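Local coordinates for putative metal binding protein (Coccidioides immitis, PDB 3CVG) that probably binds a metal ion or another small ligand, as a two-lobed protein of the periplasmic binding protein superfamily, at residues 117-122 / 220-225; 193-198 / 213-218. All coordinates share one frame; numbering follows the deposited sequence.

Interaction 1 (117-122 / 220-225)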
ATOM      1  N   ALA A 117      20.385  -3.573 -15.628  1.00 23.14           N
ATOM      2  CA  ALA A 117      19.470  -2.925 -16.559  1.00 24.29           C
ATOM      3  C   ALA A 117      19.964  -1.515 -16.888  1.00 24.03           C
ATOM      4  O   ALA A 117      19.405  -0.832 -17.749  1.00 20.73           O
ATOM      5  CB  ALA A 117      18.075  -2.860 -15.966  1.00 23.70           C
ATOM      6  N   LYS A 118      21.007  -1.086 -16.182  1.00 24.48           N
ATOM      7  CA  LYS A 118      21.595   0.236 -16.393  1.00 27.79           C
ATOM      8  C   LYS A 118      20.575   1.372 -16.289  1.00 27.60           C
ATOM      9  O   LYS A 118      20.545   2.285 -17.116  1.00 27.49           O
ATOM     10  CB  LYS A 118      22.312   0.255 -17.748  1.00 28.30           C
ATOM     11  CG  LYS A 118      23.401  -0.802 -17.813  1.00 31.07           C
ATOM     12  CD  LYS A 118      24.016  -0.967 -19.194  1.00 33.81           C
ATOM     13  CE  LYS A 118      25.071  -2.077 -19.160  1.00 37.10           C
ATOM     14  NZ  LYS A 118      24.556  -3.349 -18.542  1.00 37.11           N
ATOM     15  N   LEU A 119      19.751   1.308 -15.248  1.00 27.57           N
ATOM     16  CA  LEU A 119      18.727   2.311 -14.992  1.00 28.40           C
ATOM     17  C   LEU A 119      19.337   3.627 -14.519  1.00 31.33           C
ATOM     18  O   LEU A 119      20.251   3.634 -13.695  1.00 31.11           O
ATOM     19  CB  LEU A 119      17.750   1.807 -13.928  1.00 25.99           C
ATOM     20  CG  LEU A 119      16.976   0.523 -14.233  1.00 23.42           C
ATOM     21  CD1 LEU A 119      15.893   0.331 -13.182  1.00 21.10           C
ATOM     22  CD2 LEU A 119      16.355   0.618 -15.625  1.00 19.85           C
ATOM     23  N   SER A 120      18.816   4.734 -15.042  1.00 33.85           N
ATOM     24  CA  SER A 120      19.288   6.068 -14.678  1.00 36.38           C
ATOM     25  C   SER A 120      18.251   6.752 -13.788  1.00 37.72           C
ATOM     26  O   SER A 120      17.104   6.944 -14.183  1.00 35.69           O
ATOM     27  CB  SER A 120      19.527   6.905 -15.938  1.00 38.58           C
ATOM     28  OG  SER A 120      20.001   8.201 -15.611  1.00 41.47           O
ATOM     29  N   GLY A 121      18.676   7.121 -12.584  1.00 39.02           N
ATOM     30  CA  GLY A 121      17.790   7.755 -11.621  1.00 40.26           C
ATOM     31  C   GLY A 121      16.795   8.806 -12.086  1.00 41.89           C
ATOM     32  O   GLY A 121      15.688   8.886 -11.549  1.00 41.80           O
ATOM     33  N   ASP A 122      17.163   9.612 -13.076  1.00 41.72           N
ATOM     34  CA  ASP A 122      16.264  10.657 -13.550  1.00 42.64           C
ATOM     35  C   ASP A 122      15.180  10.179 -14.514  1.00 41.54           C
ATOM     36  O   ASP A 122      14.173  10.862 -14.698  1.00 42.15           O
ATOM     37  CB  ASP A 122      17.071  11.786 -14.197  1.00 45.17           C
ATOM     38  CG  ASP A 122      18.172  12.311 -13.290  1.00 47.25           C
ATOM     39  OD1 ASP A 122      17.936  12.445 -12.067  1.00 48.77           O
ATOM     40  OD2 ASP A 122      19.274  12.599 -13.802  1.00 48.39           O
ATOM     41  N   VAL A 220      19.657  -0.768  -4.222  1.00 23.03           N
ATOM     42  CA  VAL A 220      19.628   0.639  -4.592  1.00 23.66           C
ATOM     43  C   VAL A 220      18.195   1.078  -4.882  1.00 23.31           C
ATOM     44  O   VAL A 220      17.430   0.332  -5.485  1.00 21.82           O
ATOM     45  CB  VAL A 220      20.479   0.892  -5.872  1.00 24.19           C
ATOM     46  CG1 VAL A 220      20.224   2.289  -6.398  1.00 23.36           C
ATOM     47  CG2 VAL A 220      21.970   0.693  -5.568  1.00 22.64           C
ATOM     48  N   ILE A 221      17.835   2.284  -4.450  1.00 23.51           N
ATOM     49  CA  ILE A 221      16.491   2.807  -4.709  1.00 23.93           C
ATOM     50  C   ILE A 221      16.565   3.543  -6.035  1.00 23.51           C
ATOM     51  O   ILE A 221      17.170   4.610  -6.117  1.00 24.48           O
ATOM     52  CB  ILE A 221      16.035   3.811  -3.614  1.00 23.51           C
ATOM     53  CG1 ILE A 221      15.902   3.091  -2.277  1.00 23.51           C
ATOM     54  CG2 ILE A 221      14.698   4.467  -4.012  1.00 23.64           C
ATOM     55  CD1 ILE A 221      15.696   4.031  -1.087  1.00 23.55           C
ATOM     56  N   TYR A 222      15.965   2.976  -7.077  1.00 22.15           N
ATOM     57  CA  TYR A 222      15.995   3.611  -8.388  1.00 23.06           C
ATOM     58  C   TYR A 222      14.879   4.631  -8.577  1.00 23.38           C
ATOM     59  O   TYR A 222      14.987   5.530  -9.404  1.00 23.35           O
ATOM     60  CB  TYR A 222      15.953   2.542  -9.487  1.00 21.97           C
ATOM     61  CG  TYR A 222      17.231   1.737  -9.540  1.00 24.20           C
ATOM     62  CD1 TYR A 222      18.405   2.301 -10.041  1.00 24.14           C
ATOM     63  CD2 TYR A 222      17.291   0.443  -9.020  1.00 22.45           C
ATOM     64  CE1 TYR A 222      19.607   1.608 -10.015  1.00 24.66           C
ATOM     65  CE2 TYR A 222      18.496  -0.263  -8.989  1.00 25.33           C
ATOM     66  CZ  TYR A 222      19.650   0.332  -9.488  1.00 24.58           C
ATOM     67  OH  TYR A 222      20.854  -0.330  -9.427  1.00 26.63           O
ATOM     68  N   LYS A 223      13.807   4.499  -7.804  1.00 23.31           N
ATOM     69  CA  LYS A 223      12.702   5.439  -7.906  1.00 24.71           C
ATOM     70  C   LYS A 223      11.788   5.285  -6.711  1.00 24.68           C
ATOM     71  O   LYS A 223      11.368   4.178  -6.386  1.00 22.69           O
ATOM     72  CB  LYS A 223      11.902   5.200  -9.191  1.00 25.41           C
ATOM     73  CG  LYS A 223      10.797   6.228  -9.445  1.00 27.62           C
ATOM     74  CD  LYS A 223      11.358   7.635  -9.632  1.00 31.06           C
ATOM     75  CE  LYS A 223      10.255   8.650  -9.944  1.00 37.25           C
ATOM     76  NZ  LYS A 223       9.223   8.802  -8.847  1.00 39.25           N
ATOM     77  N   LYS A 224      11.502   6.408  -6.056  1.00 23.38           N
ATOM     78  CA  LYS A 224      10.627   6.440  -4.894  1.00 24.23           C
ATOM     79  C   LYS A 224       9.457   7.348  -5.233  1.00 23.67           C
ATOM     80  O   LYS A 224       9.646   8.435  -5.785  1.00 21.21           O
ATOM     81  CB  LYS A 224      11.364   6.997  -3.670  1.00 26.07           C
ATOM     82  CG  LYS A 224      10.539   6.946  -2.390  1.00 30.34           C
ATOM     83  CD  LYS A 224      11.214   7.705  -1.251  1.00 34.76           C
ATOM     84  CE  LYS A 224      10.489   7.479   0.071  1.00 36.04           C
ATOM     85  NZ  LYS A 224      11.147   8.199   1.204  1.00 37.18           N
ATOM     86  N   GLY A 225       8.247   6.904  -4.912  1.00 23.81           N
ATOM     87  CA  GLY A 225       7.078   7.707  -5.210  1.00 24.11           C
ATOM     88  C   GLY A 225       7.054   9.027  -4.455  1.00 23.25           C
ATOM     89  O   GLY A 225       7.475   9.095  -3.303  1.00 20.83           O
TER
HETATM   90  O   HOH W   1      15.921   8.471  -9.078  1.00 45.20           O

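Interaction 2 (193-198 / 213-218)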
ATOM      1  N   ALA A 193      13.919 -11.345  -0.477  1.00 19.99           N
ATOM      2  CA  ALA A 193      14.242 -12.272  -1.556  1.00 21.48           C
ATOM      3  C   ALA A 193      14.802 -11.543  -2.773  1.00 19.32           C
ATOM      4  O   ALA A 193      15.777 -11.994  -3.367  1.00 20.76           O
ATOM      5  CB  ALA A 193      12.999 -13.068  -1.957  1.00 17.98           C
ATOM      6  N   ALA A 194      14.187 -10.420  -3.148  1.00 20.23           N
ATOM      7  CA  ALA A 194      14.648  -9.655  -4.304  1.00 18.62           C
ATOM      8  C   ALA A 194      16.092  -9.205  -4.113  1.00 20.85           C
ATOM      9  O   ALA A 194      16.900  -9.228  -5.049  1.00 18.91           O
ATOM     10  CB  ALA A 194      13.763  -8.433  -4.522  1.00 18.03           C
ATOM     11  N   ILE A 195      16.401  -8.776  -2.897  1.00 20.45           N
ATOM     12  CA  ILE A 195      17.735  -8.300  -2.573  1.00 19.79           C
ATOM     13  C   ILE A 195      18.748  -9.438  -2.604  1.00 18.43           C
ATOM     14  O   ILE A 195      19.805  -9.305  -3.214  1.00 19.37           O
ATOM     15  CB  ILE A 195      17.734  -7.614  -1.194  1.00 19.04           C
ATOM     16  CG1 ILE A 195      16.907  -6.330  -1.278  1.00 19.40           C
ATOM     17  CG2 ILE A 195      19.160  -7.282  -0.750  1.00 18.55           C
ATOM     18  CD1 ILE A 195      16.502  -5.783   0.087  1.00 19.68           C
ATOM     19  N   LEU A 196      18.409 -10.554  -1.969  1.00 18.71           N
ATOM     20  CA  LEU A 196      19.298 -11.716  -1.925  1.00 21.11           C
ATOM     21  C   LEU A 196      19.536 -12.299  -3.312  1.00 20.99           C
ATOM     22  O   LEU A 196      20.625 -12.780  -3.613  1.00 18.85           O
ATOM     23  CB  LEU A 196      18.714 -12.812  -1.031  1.00 21.82           C
ATOM     24  CG  LEU A 196      18.640 -12.573   0.480  1.00 24.51           C
ATOM     25  CD1 LEU A 196      18.008 -13.775   1.171  1.00 25.90           C
ATOM     26  CD2 LEU A 196      20.035 -12.334   1.023  1.00 26.64           C
ATOM     27  N   LEU A 197      18.513 -12.248  -4.157  1.00 20.31           N
ATOM     28  CA  LEU A 197      18.604 -12.805  -5.500  1.00 21.34           C
ATOM     29  C   LEU A 197      19.107 -11.816  -6.537  1.00 21.00           C
ATOM     30  O   LEU A 197      19.272 -12.176  -7.699  1.00 21.06           O
ATOM     31  CB  LEU A 197      17.230 -13.313  -5.935  1.00 19.77           C
ATOM     32  CG  LEU A 197      16.602 -14.407  -5.076  1.00 21.07           C
ATOM     33  CD1 LEU A 197      15.109 -14.445  -5.348  1.00 17.93           C
ATOM     34  CD2 LEU A 197      17.261 -15.757  -5.373  1.00 20.80           C
ATOM     35  N   ARG A 198      19.342 -10.575  -6.117  1.00 21.42           N
ATOM     36  CA  ARG A 198      19.799  -9.524  -7.022  1.00 20.13           C
ATOM     37  C   ARG A 198      18.783  -9.242  -8.131  1.00 20.58           C
ATOM     38  O   ARG A 198      19.126  -9.215  -9.312  1.00 18.06           O
ATOM     39  CB  ARG A 198      21.156  -9.886  -7.639  1.00 23.73           C
ATOM     40  CG  ARG A 198      22.284  -9.971  -6.622  1.00 27.02           C
ATOM     41  CD  ARG A 198      23.612 -10.272  -7.302  1.00 33.00           C
ATOM     42  NE  ARG A 198      23.639 -11.637  -7.815  1.00 37.88           N
ATOM     43  CZ  ARG A 198      24.544 -12.098  -8.670  1.00 39.92           C
ATOM     44  NH1 ARG A 198      25.508 -11.300  -9.117  1.00 40.92           N
ATOM     45  NH2 ARG A 198      24.484 -13.359  -9.076  1.00 38.61           N
ATOM     46  N   ARG A 213      19.245  -3.033   8.181  1.00 24.30           N
ATOM     47  CA  ARG A 213      20.024  -1.985   7.527  1.00 27.21           C
ATOM     48  C   ARG A 213      21.037  -2.608   6.575  1.00 26.31           C
ATOM     49  O   ARG A 213      21.284  -2.089   5.482  1.00 27.08           O
ATOM     50  CB  ARG A 213      20.782  -1.136   8.545  1.00 28.05           C
ATOM     51  CG  ARG A 213      19.895  -0.293   9.420  1.00 33.05           C
ATOM     52  CD  ARG A 213      20.689   0.793  10.122  1.00 35.72           C
ATOM     53  NE  ARG A 213      19.842   1.531  11.048  1.00 39.24           N
ATOM     54  CZ  ARG A 213      18.689   2.096  10.710  1.00 40.56           C
ATOM     55  NH1 ARG A 213      18.245   2.008   9.463  1.00 41.52           N
ATOM     56  NH2 ARG A 213      17.977   2.747  11.620  1.00 43.52           N
ATOM     57  N   GLY A 214      21.628  -3.716   7.007  1.00 26.53           N
ATOM     58  CA  GLY A 214      22.611  -4.397   6.184  1.00 28.01           C
ATOM     59  C   GLY A 214      22.103  -4.731   4.791  1.00 27.89           C
ATOM     60  O   GLY A 214      22.828  -4.560   3.812  1.00 27.71           O
ATOM     61  N   LEU A 215      20.862  -5.205   4.693  1.00 27.66           N
ATOM     62  CA  LEU A 215      20.291  -5.549   3.395  1.00 27.31           C
ATOM     63  C   LEU A 215      20.081  -4.325   2.514  1.00 26.89           C
ATOM     64  O   LEU A 215      20.225  -4.403   1.296  1.00 25.72           O
ATOM     65  CB  LEU A 215      18.957  -6.288   3.557  1.00 26.71           C
ATOM     66  CG  LEU A 215      19.015  -7.785   3.873  1.00 29.64           C
ATOM     67  CD1 LEU A 215      17.619  -8.383   3.779  1.00 25.69           C
ATOM     68  CD2 LEU A 215      19.949  -8.477   2.881  1.00 28.51           C
ATOM     69  N   ARG A 216      19.742  -3.197   3.130  1.00 26.16           N
ATOM     70  CA  ARG A 216      19.505  -1.975   2.373  1.00 25.93           C
ATOM     71  C   ARG A 216      20.769  -1.538   1.645  1.00 26.40           C
ATOM     72  O   ARG A 216      20.705  -0.803   0.664  1.00 27.57           O
ATOM     73  CB  ARG A 216      19.013  -0.855   3.297  1.00 24.41           C
ATOM     74  CG  ARG A 216      17.736  -1.198   4.037  1.00 24.73           C
ATOM     75  CD  ARG A 216      17.329  -0.071   4.983  1.00 23.08           C
ATOM     76  NE  ARG A 216      16.571  -0.586   6.118  1.00 25.11           N
ATOM     77  CZ  ARG A 216      16.006   0.179   7.047  1.00 23.79           C
ATOM     78  NH1 ARG A 216      16.113   1.501   6.973  1.00 24.72           N
ATOM     79  NH2 ARG A 216      15.336  -0.377   8.044  1.00 24.30           N
ATOM     80  N   ASP A 217      21.920  -1.996   2.124  1.00 28.42           N
ATOM     81  CA  ASP A 217      23.186  -1.663   1.487  1.00 29.13           C
ATOM     82  C   ASP A 217      23.454  -2.581   0.297  1.00 28.09           C
ATOM     83  O   ASP A 217      24.343  -2.325  -0.510  1.00 27.86           O
ATOM     84  CB  ASP A 217      24.330  -1.777   2.493  1.00 33.95           C
ATOM     85  CG  ASP A 217      24.433  -0.567   3.390  1.00 35.97           C
ATOM     86  OD1 ASP A 217      24.687   0.539   2.867  1.00 41.33           O
ATOM     87  OD2 ASP A 217      24.262  -0.718   4.617  1.00 41.45           O
ATOM     88  N   GLN A 218      22.674  -3.651   0.196  1.00 27.72           N
ATOM     89  CA  GLN A 218      22.816  -4.614  -0.893  1.00 26.89           C
ATOM     90  C   GLN A 218      21.793  -4.321  -1.995  1.00 25.71           C
ATOM     91  O   GLN A 218      21.561  -5.138  -2.892  1.00 24.58           O
ATOM     92  CB  GLN A 218      22.633  -6.033  -0.341  1.00 27.07           C
ATOM     93  CG  GLN A 218      23.765  -6.458   0.601  1.00 28.30           C
ATOM     94  CD  GLN A 218      23.452  -7.722   1.375  1.00 31.35           C
ATOM     95  OE1 GLN A 218      22.992  -8.714   0.807  1.00 35.07           O
ATOM     96  NE2 GLN A 218      23.713  -7.701   2.678  1.00 33.17           N
TER
HETATM   97  O   HOH W   2      20.466  -7.136  -4.717  1.00 24.59           O
HETATM   98  O   HOH W   3      22.445  -9.314  -2.368  1.00 25.24           O

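Interaction 1 (117-122 / 220-225)
The loop 117-122 comes nearest the strand 220-224 where Gly121 and Tyr222 face each other, their CA atoms 5.6 Å apart, with Tyr222 in a kinked backbone (phi -86°, psi -23°) rather than an extended one. A water lies between the two backbones. It donates to Tyr222 O at 3.1 Å and is modelled at a doubtfully short distance from Gly121 O; the two carbonyls are 4.0 Å apart from O to O.

Beside this water Leu119 packs on the phenol ring. With its CG anti to the carbonyl carbon (chi1 -60°), its CD1 methyl stands over one face at the root of the ring, 4.1 Å from Tyr222 CG, while its CB comes within 4.0 Å of Tyr222 CD1; the two side chains cross at about a right angle. Val220 CG1 lies against the other face, 3.7 Å above the plane and toward the rim, which leaves the ring sandwiched between loop and strand. The kink at Tyr222 belongs to a classic beta bulge: Tyr222 and Lys223 both sit opposite Leu109 of strand 100-111, the antiparallel neighbour of 220-224. At its far end the ring is held by a hydrogen bond from Tyr222 OH to Pro112 O, just past that neighbouring strand. Leu119 also touches Leu109 and, on helix 125-138, Lys131. Farther along, Lys223 curls round and its NZ donates to Lys224 O at 3.1 Å, from above the carbonyl plane.

Interaction 2 (193-198 / 213-218)
With CG1 of Ile195 beside its backbone N (chi1 -67°), the CG2 branch is turned anti to that N and pushed out toward Leu215 and Gln218. Leu215 sets its own CG beside its backbone N (chi1 -81°), which brings CD2 to meet that methyl. Ile195 CG2 therefore has three neighbours across the gap: Leu215 CD2 at 3.9 Å, Leu215 O at 3.7 Å and Gln218 CB, likewise at 3.7 Å. The Ile195 and Gln218 side chains cross nearly at right angles. Leu196 adds a looser touch at the exposed margin, where its CD2 end lies 4.3 Å from Leu215 CD2.

The contact joins the last turn of helix 187-196 to the short, weakly bonded helix 213-216. The first of these closes in a Schellman motif, with Arg198 at positive phi (62°) and its N donating to Ile195 O at 3.2 Å. That same carbonyl takes two waters that reach the other segment. One, 2.7 Å from Ile195 O, also donates to Gln218 O; the second passes on to Gln218 OE1 at a long 3.3 Å, a position the glutamine gains through its extended chain beyond CG. Three donors thus gather on Ile195 O, two of them linking the helix end to Gln218. Beside the polar bridge the Ile195 side chain is buried, and it also packs on Ile211 and Met219. On the short helix, Arg213 and Arg216 both form salt bridges to Asp274, and Arg216 makes a cation-pi contact with Tyr208.

In the fold
Along the chain the order is 117-122, 193-198, 213-218, 220-225, so interaction 2 is nested within the loop that interaction 1 closes. Their centres lie 15 Å apart, on the same side of the chain's centre, about 20 and 21 Å from it. The two adjoin in sequence where helix 213-216 runs on into strand 220-224; they do not otherwise touch. Strand 100-111 ties the region together, pairing antiparallel with both 200-204 and 220-224, the strands that follow helix 187-196 and helix 213-216. Both contacts lie in one lobe of the probable binding-protein fold: the first, buried, fastens a loop to a strand, the second, partly open, a helix end to a short helix.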